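Local coordinates for GTPase-activating protein BEM3 (Saccharomyces cerevisiae S288C, PDB 6FSF) that acts as a GTPase-activating protein for CDC42 and, less efficiently, RHO1, and binds phosphatidylinositol 3-phosphate, its tandem PX and PH domains forming the piece described here, at residues Ser230-Arg233 with Glu234-Leu237. Residues are numbered along the deposited sequence; the frame is centred on the assembly and turned at random.
Sequences SKER and ELWL
S230 accepts the first of four successive i to i+4 backbone bonds, from E234 N to S230 O at 3.2 Å, and the methylene CG of E234 lies against the same oxygen. The next bond, L235 N to K231 O, measures 2.9 Å; L235 CG rests 3.4 Å from K231 O. K231 CE lies 4.3 Å from L235 CD1, a loose contact.

E232 bends at chi2 (-72°), which brings its carboxylate to the pyrrole side of W236: E232 OE1 lies 3.2 Å from W236 NE1 and 3.4 Å from CD1, with the carboxylate and ring planes 82° apart. The other oxygen, OE2, is 3.7 Å from L235 CD1 and forms a salt bridge with K141, whose cation also meets the W236 ring in a cation-pi contact. The backbone oxygen of E232 accepts W236 N and sits in the ring plane, 3.2 Å from CD1.

R233 O receives L237 N and has L237 CG 3.1 Å away, while the R233 side chain, bent at chi3 (69°), leads away from this turn toward the sheet, where NH1 bonds G206 O and I193 O.

These turns begin helix 230-240, the C-terminal helix characteristic of the PH fold. It follows strand 221-226, and R233 and L237 both pack on F207 of strand 206-211, joining the helix to the beta-sheet.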
loop_
_atom_site.group_PDB
_atom_site.type_symbol
_atom_site.label_atom_id
_atom_site.label_comp_id
_atom_site.label_asym_id
_atom_site.label_seq_id
_atom_site.Cartn_x
_atom_site.Cartn_y
_atom_site.Cartn_z
ATOM N N SER A 230 5.811 -8.896 3.867
ATOM C CA SER A 230 6.585 -10.131 3.838
ATOM C C SER A 230 5.869 -11.215 3.043
ATOM O O SER A 230 6.523 -12.083 2.451
ATOM C CB SER A 230 6.873 -10.608 5.260
ATOM O OG SER A 230 5.677 -10.950 5.936
ATOM N N LYS A 231 4.533 -11.183 3.015
ATOM C CA LYS A 231 3.795 -12.131 2.188
ATOM C C LYS A 231 4.071 -11.894 0.711
ATOM O O LYS A 231 4.211 -12.846 -0.064
ATOM C CB LYS A 231 2.295 -12.031 2.469
ATOM C CG LYS A 231 1.455 -12.954 1.596
ATOM C CD LYS A 231 -0.032 -12.685 1.737
ATOM C CE LYS A 231 -0.835 -13.657 0.886
ATOM N NZ LYS A 231 -2.303 -13.461 1.037
ATOM N N GLU A 232 4.155 -10.626 0.304
ATOM C CA GLU A 232 4.447 -10.317 -1.090
ATOM C C GLU A 232 5.827 -10.813 -1.497
ATOM O O GLU A 232 6.033 -11.181 -2.659
ATOM C CB GLU A 232 4.320 -8.813 -1.332
ATOM C CG GLU A 232 2.981 -8.395 -1.915
ATOM C CD GLU A 232 2.830 -8.808 -3.365
ATOM O OE1 GLU A 232 3.546 -8.245 -4.222
ATOM O OE2 GLU A 232 2.005 -9.702 -3.648
ATOM N N ARG A 233 6.783 -10.833 -0.564
ATOM C CA ARG A 233 8.079 -11.428 -0.872
ATOM C C ARG A 233 7.949 -12.928 -1.100
ATOM O O ARG A 233 8.573 -13.476 -2.014
ATOM C CB ARG A 233 9.089 -11.140 0.241
ATOM C CG ARG A 233 10.439 -11.815 0.009
ATOM C CD ARG A 233 11.540 -11.258 0.897
ATOM N NE ARG A 233 11.347 -11.593 2.305
ATOM C CZ ARG A 233 12.259 -11.387 3.250
ATOM N NH1 ARG A 233 13.430 -10.848 2.939
ATOM N NH2 ARG A 233 12.000 -11.722 4.506
ATOM N N GLU A 234 7.136 -13.604 -0.283
ATOM C CA GLU A 234 6.872 -15.023 -0.509
ATOM C C GLU A 234 6.266 -15.252 -1.887
ATOM O O GLU A 234 6.706 -16.136 -2.633
ATOM C CB GLU A 234 5.941 -15.570 0.576
ATOM C CG GLU A 234 6.581 -15.775 1.937
ATOM C CD GLU A 234 5.635 -16.438 2.922
ATOM O OE1 GLU A 234 4.918 -17.379 2.518
ATOM O OE2 GLU A 234 5.597 -16.012 4.096
ATOM N N LEU A 235 5.253 -14.459 -2.244
ATOM C CA LEU A 235 4.581 -14.649 -3.526
ATOM C C LEU A 235 5.525 -14.383 -4.692
ATOM O O LEU A 235 5.480 -15.088 -5.708
ATOM C CB LEU A 235 3.351 -13.744 -3.616
ATOM C CG LEU A 235 2.238 -13.956 -2.585
ATOM C CD1 LEU A 235 0.993 -13.166 -2.970
ATOM C CD2 LEU A 235 1.916 -15.436 -2.432
ATOM N N TRP A 236 6.389 -13.374 -4.564
ATOM C CA TRP A 236 7.288 -13.033 -5.663
ATOM C C TRP A 236 8.351 -14.104 -5.868
ATOM O O TRP A 236 8.695 -14.432 -7.010
ATOM C CB TRP A 236 7.937 -11.673 -5.411
ATOM C CG TRP A 236 7.209 -10.539 -6.063
ATOM C CD1 TRP A 236 6.338 -9.669 -5.472
ATOM C CD2 TRP A 236 7.284 -10.156 -7.441
ATOM N NE1 TRP A 236 5.870 -8.767 -6.396
ATOM C CE2 TRP A 236 6.435 -9.045 -7.613
ATOM C CE3 TRP A 236 7.988 -10.645 -8.546
ATOM C CZ2 TRP A 236 6.273 -8.413 -8.844
ATOM C CZ3 TRP A 236 7.826 -10.018 -9.766
ATOM C CH2 TRP A 236 6.975 -8.914 -9.906
ATOM N N LEU A 237 8.883 -14.661 -4.777
ATOM C CA LEU A 237 9.901 -15.699 -4.904
ATOM C C LEU A 237 9.340 -16.944 -5.578
ATOM O O LEU A 237 10.034 -17.599 -6.365
ATOM C CB LEU A 237 10.480 -16.047 -3.532
ATOM C CG LEU A 237 11.227 -14.932 -2.793
ATOM C CD1 LEU A 237 11.906 -15.466 -1.544
ATOM C CD2 LEU A 237 12.232 -14.244 -3.707
#